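Local atomic coordinates of putative non-ribosomal peptide synthetase (Actinomadura parvosata subsp. kistnae, PDB entry 6M7L), a protein that probably takes part in non-ribosomal peptide assembly through a condensation-type domain of the CoA-dependent acyltransferase clan. Residues A[316-321]-A[409-414]; A[274-279]-A[374-379]; A[247-252]-A[441-446]. One frame throughout, in Å; residues are numbered along the deposited sequence.

Contact 1: residues A[316-321]-A[409-414]; sequences SRWLAL and DLWLKL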
loop_
_atom_site.group_PDB
_atom_site.type_symbol
_atom_site.label_atom_id
_atom_site.label_comp_id
_atom_site.label_asym_id
_atom_site.label_seq_id
_atom_site.Cartn_x
_atom_site.Cartn_y
_atom_site.Cartn_z
ATOM N N SER A 316 11.132 4.617 -15.264
ATOM C CA SER A 316 10.090 4.552 -16.279
ATOM C C SER A 316 10.646 3.985 -17.576
ATOM O O SER A 316 11.656 4.466 -18.097
ATOM C CB SER A 316 9.500 5.944 -16.529
ATOM O OG SER A 316 8.767 6.409 -15.410
ATOM N N ARG A 317 9.993 2.947 -18.082
ATOM C CA ARG A 317 10.290 2.389 -19.391
ATOM C C ARG A 317 9.109 2.656 -20.310
ATOM O O ARG A 317 7.955 2.444 -19.923
ATOM C CB ARG A 317 10.569 0.888 -19.309
ATOM C CG ARG A 317 11.860 0.524 -18.595
ATOM C CD ARG A 317 11.901 -0.968 -18.320
ATOM N NE ARG A 317 10.778 -1.377 -17.484
ATOM C CZ ARG A 317 10.296 -2.614 -17.429
ATOM N NH1 ARG A 317 10.833 -3.572 -18.171
ATOM N NH2 ARG A 317 9.269 -2.890 -16.637
ATOM N N TRP A 318 9.395 3.136 -21.514
ATOM C CA TRP A 318 8.374 3.404 -22.511
ATOM C C TRP A 318 8.483 2.387 -23.638
ATOM O O TRP A 318 9.585 1.978 -24.013
ATOM C CB TRP A 318 8.498 4.828 -23.056
ATOM C CG TRP A 318 7.978 5.856 -22.098
ATOM C CD1 TRP A 318 8.684 6.508 -21.130
ATOM C CD2 TRP A 318 6.631 6.336 -22.003
ATOM N NE1 TRP A 318 7.863 7.371 -20.444
ATOM C CE2 TRP A 318 6.597 7.285 -20.962
ATOM C CE3 TRP A 318 5.452 6.060 -22.702
ATOM C CZ2 TRP A 318 5.431 7.958 -20.604
ATOM C CZ3 TRP A 318 4.294 6.730 -22.344
ATOM C CH2 TRP A 318 4.293 7.666 -21.304
ATOM N N LEU A 319 7.334 1.978 -24.167
ATOM C CA LEU A 319 7.268 0.914 -25.160
ATOM C C LEU A 319 6.404 1.370 -26.324
ATOM O O LEU A 319 5.210 1.634 -26.147
ATOM C CB LEU A 319 6.710 -0.372 -24.545
ATOM C CG LEU A 319 7.159 -1.683 -25.186
ATOM C CD1 LEU A 319 8.669 -1.821 -25.067
ATOM C CD2 LEU A 319 6.451 -2.865 -24.540
ATOM N N ALA A 320 7.003 1.463 -27.508
ATOM C CA ALA A 320 6.245 1.745 -28.718
ATOM C C ALA A 320 5.509 0.490 -29.167
ATOM O O ALA A 320 6.032 -0.624 -29.063
ATOM C CB ALA A 320 7.170 2.241 -29.829
ATOM N N LEU A 321 4.287 0.672 -29.666
ATOM C CA LEU A 321 3.437 -0.436 -30.103
ATOM C C LEU A 321 2.917 -0.158 -31.508
ATOM O O LEU A 321 1.712 0.031 -31.713
ATOM C CB LEU A 321 2.282 -0.651 -29.124
ATOM C CG LEU A 321 2.662 -0.773 -27.644
ATOM C CD1 LEU A 321 1.421 -0.875 -26.774
ATOM C CD2 LEU A 321 3.581 -1.963 -27.421
ATOM N N ASP A 409 0.734 14.204 -26.911
ATOM C CA ASP A 409 -0.477 14.954 -27.218
ATOM C C ASP A 409 -1.669 14.391 -26.461
ATOM O O ASP A 409 -2.534 15.144 -26.000
ATOM C CB ASP A 409 -0.755 14.929 -28.721
ATOM C CG ASP A 409 0.461 15.281 -29.540
ATOM O OD1 ASP A 409 1.366 15.946 -28.997
ATOM O OD2 ASP A 409 0.514 14.896 -30.726
ATOM N N LEU A 410 -1.724 13.068 -26.327
ATOM C CA LEU A 410 -2.834 12.387 -25.684
ATOM C C LEU A 410 -2.298 11.239 -24.845
ATOM O O LEU A 410 -1.421 10.491 -25.286
ATOM C CB LEU A 410 -3.835 11.865 -26.720
ATOM C CG LEU A 410 -4.505 12.940 -27.574
ATOM C CD1 LEU A 410 -5.141 12.328 -28.811
ATOM C CD2 LEU A 410 -5.533 13.702 -26.751
ATOM N N TRP A 411 -2.824 11.110 -23.631
ATOM C CA TRP A 411 -2.461 10.022 -22.728
ATOM C C TRP A 411 -3.758 9.463 -22.154
ATOM O O TRP A 411 -4.354 10.057 -21.252
ATOM C CB TRP A 411 -1.518 10.499 -21.628
ATOM C CG TRP A 411 -0.732 9.384 -21.013
ATOM C CD1 TRP A 411 -0.824 8.057 -21.316
ATOM C CD2 TRP A 411 0.271 9.495 -19.996
ATOM N NE1 TRP A 411 0.061 7.335 -20.554
ATOM C CE2 TRP A 411 0.741 8.192 -19.731
ATOM C CE3 TRP A 411 0.813 10.567 -19.282
ATOM C CZ2 TRP A 411 1.731 7.933 -18.787
ATOM C CZ3 TRP A 411 1.794 10.308 -18.342
ATOM C CH2 TRP A 411 2.243 9.000 -18.104
ATOM N N LEU A 412 -4.196 8.325 -22.683
ATOM C CA LEU A 412 -5.435 7.692 -22.249
ATOM C C LEU A 412 -5.123 6.739 -21.099
ATOM O O LEU A 412 -4.474 5.707 -21.295
ATOM C CB LEU A 412 -6.098 6.964 -23.414
ATOM C CG LEU A 412 -7.390 6.220 -23.081
ATOM C CD1 LEU A 412 -8.425 7.164 -22.482
ATOM C CD2 LEU A 412 -7.931 5.542 -24.324
ATOM N N LYS A 413 -5.587 7.087 -19.903
ATOM C CA LYS A 413 -5.390 6.286 -18.701
ATOM C C LYS A 413 -6.742 5.757 -18.247
ATOM O O LYS A 413 -7.628 6.541 -17.892
ATOM C CB LYS A 413 -4.743 7.120 -17.595
ATOM C CG LYS A 413 -3.425 7.766 -17.983
ATOM C CD LYS A 413 -3.111 8.943 -17.068
ATOM C CE LYS A 413 -1.642 9.322 -17.136
ATOM N NZ LYS A 413 -1.352 10.601 -16.434
ATOM N N LEU A 414 -6.903 4.435 -18.253
ATOM C CA LEU A 414 -8.189 3.816 -17.965
ATOM C C LEU A 414 -8.055 2.779 -16.860
ATOM O O LEU A 414 -7.042 2.078 -16.765
ATOM C CB LEU A 414 -8.777 3.164 -19.221
ATOM C CG LEU A 414 -9.170 4.146 -20.324
ATOM C CD1 LEU A 414 -9.509 3.412 -21.608
ATOM C CD2 LEU A 414 -10.339 4.997 -19.866
#
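Two tryptophans, Trp318 and Trp411, carry this contact alone, from strands whose closest CA atoms, those of the same two residues, stand 12.7 Å apart. The apolar part is made by their benzo rings. CH2 of Trp318 lies 3.6 Å from CZ2 of Trp411, and the six-membered ring centroids are 5.4 Å apart. With the planes inclined at 46°, the pair is neither a stack nor a T-shape but an oblique packing. Trp318 reaches across with CG anti to its carbonyl carbon (chi1 -76°), whereas Trp411 already sets out toward its partner. Trp411 is also covered from its own strand: CE of Lys413 sits over the ring centre, 3.4 Å above the plane, while Trp318 approaches from the other side. Both indoles also touch Ala375 of strand 374-380.

Polar bonding falls to the pyrrole nitrogen of one ring: NE1 of Trp411 is hydrogen-bonded to OE1 of Gln377, which helps fix the ring's rotation. Strands 292-299 and 374-380 run between the two bearers. The pair is a long-range aromatic contact reaching over these two intervening strands on one face of the sheet, in the C-terminal half of the condensation-domain fold.

Contact 2: residues A[274-279]-A[374-379]; sequences TAVHAA and VALQLD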
loop_
_atom_site.group_PDB
_atom_site.type_symbol
_atom_site.label_atom_id
_atom_site.label_comp_id
_atom_site.label_asym_id
_atom_site.label_seq_id
_atom_site.Cartn_x
_atom_site.Cartn_y
_atom_site.Cartn_z
ATOM N N THR A 274 -5.380 -4.749 -25.088
ATOM C CA THR A 274 -5.384 -5.002 -26.524
ATOM C C THR A 274 -6.679 -4.520 -27.167
ATOM O O THR A 274 -6.673 -4.028 -28.300
ATOM C CB THR A 274 -5.171 -6.493 -26.793
ATOM O OG1 THR A 274 -4.038 -6.958 -26.050
ATOM C CG2 THR A 274 -4.928 -6.738 -28.275
ATOM N N ALA A 275 -7.801 -4.648 -26.454
ATOM C CA ALA A 275 -9.078 -4.205 -27.006
ATOM C C ALA A 275 -9.125 -2.688 -27.152
ATOM O O ALA A 275 -9.579 -2.172 -28.180
ATOM C CB ALA A 275 -10.227 -4.697 -26.129
ATOM N N VAL A 276 -8.666 -1.957 -26.135
ATOM C CA VAL A 276 -8.649 -0.499 -26.220
ATOM C C VAL A 276 -7.550 -0.032 -27.168
ATOM O O VAL A 276 -7.711 0.964 -27.884
ATOM C CB VAL A 276 -8.491 0.115 -24.817
ATOM C CG1 VAL A 276 -8.464 1.636 -24.895
ATOM C CG2 VAL A 276 -9.613 -0.356 -23.905
ATOM N N HIS A 277 -6.417 -0.740 -27.186
ATOM C CA HIS A 277 -5.351 -0.432 -28.136
ATOM C C HIS A 277 -5.866 -0.495 -29.568
ATOM O O HIS A 277 -5.623 0.415 -30.368
ATOM C CB HIS A 277 -4.187 -1.405 -27.927
ATOM C CG HIS A 277 -3.011 -1.172 -28.824
ATOM N ND1 HIS A 277 -2.987 -0.198 -29.799
ATOM C CD2 HIS A 277 -1.810 -1.795 -28.888
ATOM C CE1 HIS A 277 -1.826 -0.234 -30.428
ATOM N NE2 HIS A 277 -1.093 -1.194 -29.892
ATOM N N ALA A 278 -6.590 -1.566 -29.906
ATOM C CA ALA A 278 -7.123 -1.706 -31.257
ATOM C C ALA A 278 -8.129 -0.605 -31.566
ATOM O O ALA A 278 -8.090 0.004 -32.641
ATOM C CB ALA A 278 -7.755 -3.086 -31.432
ATOM N N ALA A 279 -9.041 -0.334 -30.628
ATOM C CA ALA A 279 -10.033 0.716 -30.837
ATOM C C ALA A 279 -9.364 2.068 -31.050
ATOM O O ALA A 279 -9.678 2.786 -32.006
ATOM C CB ALA A 279 -10.994 0.770 -29.652
ATOM N N VAL A 374 0.712 9.477 -28.763
ATOM C CA VAL A 374 -0.421 9.020 -27.973
ATOM C C VAL A 374 0.037 7.822 -27.157
ATOM O O VAL A 374 0.734 6.941 -27.673
ATOM C CB VAL A 374 -1.621 8.657 -28.871
ATOM C CG1 VAL A 374 -2.779 8.124 -28.039
ATOM C CG2 VAL A 374 -2.052 9.868 -29.683
ATOM N N ALA A 375 -0.333 7.799 -25.881
ATOM C CA ALA A 375 0.014 6.698 -25.000
ATOM C C ALA A 375 -1.236 6.197 -24.293
ATOM O O ALA A 375 -2.200 6.941 -24.094
ATOM C CB ALA A 375 1.080 7.104 -23.974
ATOM N N LEU A 376 -1.210 4.921 -23.917
ATOM C CA LEU A 376 -2.360 4.260 -23.315
ATOM C C LEU A 376 -1.929 3.523 -22.057
ATOM O O LEU A 376 -0.965 2.749 -22.086
ATOM C CB LEU A 376 -3.009 3.286 -24.302
ATOM C CG LEU A 376 -4.039 2.306 -23.738
ATOM C CD1 LEU A 376 -5.213 3.044 -23.110
ATOM C CD2 LEU A 376 -4.515 1.353 -24.825
ATOM N N GLN A 377 -2.641 3.767 -20.960
ATOM C CA GLN A 377 -2.486 3.005 -19.729
ATOM C C GLN A 377 -3.819 2.354 -19.391
ATOM O O GLN A 377 -4.846 3.037 -19.313
ATOM C CB GLN A 377 -2.027 3.885 -18.562
ATOM C CG GLN A 377 -0.861 4.803 -18.868
ATOM C CD GLN A 377 0.341 4.082 -19.453
ATOM O OE1 GLN A 377 0.977 4.575 -20.385
ATOM N NE2 GLN A 377 0.668 2.918 -18.899
ATOM N N LEU A 378 -3.802 1.039 -19.202
ATOM C CA LEU A 378 -4.977 0.287 -18.775
ATOM C C LEU A 378 -4.600 -0.467 -17.509
ATOM O O LEU A 378 -3.808 -1.414 -17.556
ATOM C CB LEU A 378 -5.458 -0.662 -19.873
ATOM C CG LEU A 378 -6.817 -1.326 -19.643
ATOM C CD1 LEU A 378 -7.617 -1.362 -20.934
ATOM C CD2 LEU A 378 -6.649 -2.728 -19.081
ATOM N N ASP A 379 -5.162 -0.046 -16.382
ATOM C CA ASP A 379 -4.806 -0.581 -15.078
ATOM C C ASP A 379 -5.978 -1.335 -14.468
ATOM O O ASP A 379 -7.133 -0.911 -14.586
ATOM C CB ASP A 379 -4.371 0.539 -14.132
ATOM C CG ASP A 379 -3.211 1.343 -14.677
ATOM O OD1 ASP A 379 -2.317 0.741 -15.306
ATOM O OD2 ASP A 379 -3.198 2.576 -14.478
#
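Val276 projects from its helix toward the strand and divides its two methyls between Leu376 and Leu378, which stand two residues apart on the same side of strand 374-379. Its CG1 lies 4.0 Å from Leu376 CD2 and equally far from Leu376 CD1, meeting the isopropyl fork of that leucine with a single methyl. The other branch, CG2, approaches Leu378 CD1 at 3.7 Å. The chi1 of 180° explains this division: CG1 extends opposite the backbone N, and CG2 falls opposite the carbonyl carbon. In both pairs the side chains cross at a slant, without lying alongside one another.

Leu376 has a second use for its CD2. Carried up by a chi1 of 168°, this methyl presses against the helix backbone, 3.7 Å from His277 N and 3.9 Å from His277 CA. His277 adds only its CB on this side, 4.2 Å from Leu376 CD2, and its imidazole is turned past the leucine, with Ile295 of the neighbouring strand among the residues the side chain touches. No hydrogen bond joins the segments, which meet by van der Waals packing.

Neighbouring residues continue the same layer. Phe273, one turn before Val276 and His277, touches both leucines, and Leu412 and Leu414 of the adjacent strand pack against Leu376 and Val276 respectively.

The helix runs nearly against the strand, at 155° between their directions, and the axes of the short segments come within 9.4 Å. Such spacing, filled by branched aliphatic side chains, is that of a helix laid on a beta-sheet: the helix-on-sheet layer of the alpha/beta sandwich found in condensation domains and their acyltransferase relatives.

Contact 3: residues A[247-252]-A[441-446]; sequences GSVPLR and AGAEAL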
loop_
_atom_site.group_PDB
_atom_site.type_symbol
_atom_site.label_atom_id
_atom_site.label_comp_id
_atom_site.label_asym_id
_atom_site.label_seq_id
_atom_site.Cartn_x
_atom_site.Cartn_y
_atom_site.Cartn_z
ATOM N N GLY A 247 -4.193 19.089 -19.754
ATOM C CA GLY A 247 -5.485 18.945 -19.128
ATOM C C GLY A 247 -5.953 17.501 -19.218
ATOM O O GLY A 247 -5.251 16.616 -19.701
ATOM N N SER A 248 -7.174 17.272 -18.743
ATOM C CA SER A 248 -7.762 15.947 -18.860
ATOM C C SER A 248 -9.275 16.068 -18.915
ATOM O O SER A 248 -9.869 16.952 -18.290
ATOM C CB SER A 248 -7.346 15.032 -17.702
ATOM O OG SER A 248 -8.055 15.349 -16.520
ATOM N N VAL A 249 -9.891 15.170 -19.678
ATOM C CA VAL A 249 -11.342 15.038 -19.720
ATOM C C VAL A 249 -11.685 13.612 -19.308
ATOM O O VAL A 249 -10.900 12.687 -19.566
ATOM C CB VAL A 249 -11.900 15.380 -21.110
ATOM C CG1 VAL A 249 -11.593 16.830 -21.460
ATOM C CG2 VAL A 249 -11.335 14.439 -22.163
ATOM N N PRO A 250 -12.820 13.384 -18.655
ATOM C CA PRO A 250 -13.172 12.021 -18.253
ATOM C C PRO A 250 -13.590 11.179 -19.448
ATOM O O PRO A 250 -14.033 11.683 -20.482
ATOM C CB PRO A 250 -14.339 12.230 -17.282
ATOM C CG PRO A 250 -14.947 13.522 -17.713
ATOM C CD PRO A 250 -13.808 14.373 -18.192
ATOM N N LEU A 251 -13.431 9.866 -19.293
ATOM C CA LEU A 251 -13.849 8.902 -20.309
ATOM C C LEU A 251 -14.417 7.684 -19.596
ATOM O O LEU A 251 -13.683 6.967 -18.908
ATOM C CB LEU A 251 -12.688 8.512 -21.226
ATOM C CG LEU A 251 -13.054 7.683 -22.460
ATOM C CD1 LEU A 251 -12.269 8.148 -23.674
ATOM C CD2 LEU A 251 -12.821 6.200 -22.216
ATOM N N ARG A 252 -15.717 7.453 -19.756
ATOM C CA ARG A 252 -16.404 6.333 -19.133
ATOM C C ARG A 252 -17.041 5.455 -20.200
ATOM O O ARG A 252 -17.646 5.956 -21.152
ATOM C CB ARG A 252 -17.474 6.812 -18.146
ATOM C CG ARG A 252 -16.956 7.064 -16.739
ATOM C CD ARG A 252 -18.103 7.227 -15.747
ATOM N NE ARG A 252 -17.754 6.719 -14.421
ATOM C CZ ARG A 252 -17.358 7.477 -13.404
ATOM N NH1 ARG A 252 -17.260 8.793 -13.552
ATOM N NH2 ARG A 252 -17.062 6.922 -12.236
ATOM N N ALA A 441 -12.930 21.334 -25.264
ATOM C CA ALA A 441 -13.946 20.928 -26.230
ATOM C C ALA A 441 -13.390 19.912 -27.220
ATOM O O ALA A 441 -14.039 18.900 -27.512
ATOM C CB ALA A 441 -14.491 22.153 -26.964
ATOM N N GLY A 442 -12.187 20.161 -27.742
ATOM C CA GLY A 442 -11.575 19.215 -28.659
ATOM C C GLY A 442 -11.239 17.888 -28.010
ATOM O O GLY A 442 -11.231 16.852 -28.679
ATOM N N ALA A 443 -10.959 17.898 -26.704
ATOM C CA ALA A 443 -10.691 16.654 -25.993
ATOM C C ALA A 443 -11.982 15.917 -25.654
ATOM O O ALA A 443 -12.053 14.691 -25.799
ATOM C CB ALA A 443 -9.889 16.937 -24.724
ATOM N N GLU A 444 -13.005 16.645 -25.194
ATOM C CA GLU A 444 -14.310 16.030 -24.974
ATOM C C GLU A 444 -14.846 15.407 -26.255
ATOM O O GLU A 444 -15.369 14.287 -26.239
ATOM C CB GLU A 444 -15.300 17.063 -24.440
ATOM C CG GLU A 444 -15.156 17.392 -22.968
ATOM C CD GLU A 444 -16.150 18.445 -22.521
ATOM O OE1 GLU A 444 -16.794 19.060 -23.397
ATOM O OE2 GLU A 444 -16.289 18.656 -21.299
ATOM N N ALA A 445 -14.730 16.126 -27.374
ATOM C CA ALA A 445 -15.138 15.568 -28.659
ATOM C C ALA A 445 -14.346 14.311 -28.985
ATOM O O ALA A 445 -14.883 13.361 -29.564
ATOM C CB ALA A 445 -14.969 16.611 -29.763
ATOM N N LEU A 446 -13.064 14.287 -28.617
ATOM C CA LEU A 446 -12.247 13.102 -28.849
ATOM C C LEU A 446 -12.664 11.960 -27.930
ATOM O O LEU A 446 -12.833 10.818 -28.379
ATOM C CB LEU A 446 -10.772 13.443 -28.652
ATOM C CG LEU A 446 -9.882 13.148 -29.854
ATOM C CD1 LEU A 446 -8.446 13.535 -29.557
ATOM C CD2 LEU A 446 -9.981 11.683 -30.228
#
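An edge strand of a mixed beta-sheet, 246-253, is covered here by helix 440-459, the last helix of the modelled chain, and Val249 is the residue at which the two meet. Val249 CA stands 6.1 Å from Glu444 CA, a close approach, with the small Ala443 directly facing the valine. Val249 CG1 lies 3.7 Å from Ala443 CB and 3.9 Å from Glu444 CG, filling the angle between those two neighbours on the helix. Its CG2, rotated between the backbone N and the carbonyl carbon (chi1 -62° for CG1), instead meets the helix main chain, at 3.7 Å from Ala443 O. One valine thus rests against both the side-chain and the peptide surface of a single turn.

Glu444 takes part through its aliphatic portion. The chain leaves CB with CG anti to the carbonyl carbon and then runs extended, carrying the carboxylate past the valine; OE2 forms a salt bridge with Arg440, one turn earlier. Arg440 and Ala447 also touch Val249, so the valine faces a patch of four helix residues, at positions i, i+3, i+4 and i+7.

Beyond the valine, the layer is continued by Leu251, against Leu450 and Val451 of this helix, and by Leu446, against Leu283 and Leu287 of helix 272-288. The contact joins a sheet edge to its covering helix across 188 intervening residues, as expected of the two-layer alpha/beta architecture of the condensation-domain fold.

Overall arrangement
Contact 1 lies on one face of the sheet that includes strands 374-380 and 410-418, the face bearing Ala375 and Gln377, and the helices of contacts 2 and 3 lie on the other. Contacts 1 and 2 have centres about 8 Å apart and share the pairing of those two strands, where Leu412 O and Gln377 N, 2.7 Å apart, probably form a hydrogen bond. Contacts 1 and 3, about 17 Å apart between centres, meet where Leu410 CD1 packs 3.6 Å from Leu446 CD1. Contacts 2 and 3 do not touch, their nearest atoms being about 7 Å apart; Leu412, which touches both Val276 and Leu251, joins them within one helix-covered layer.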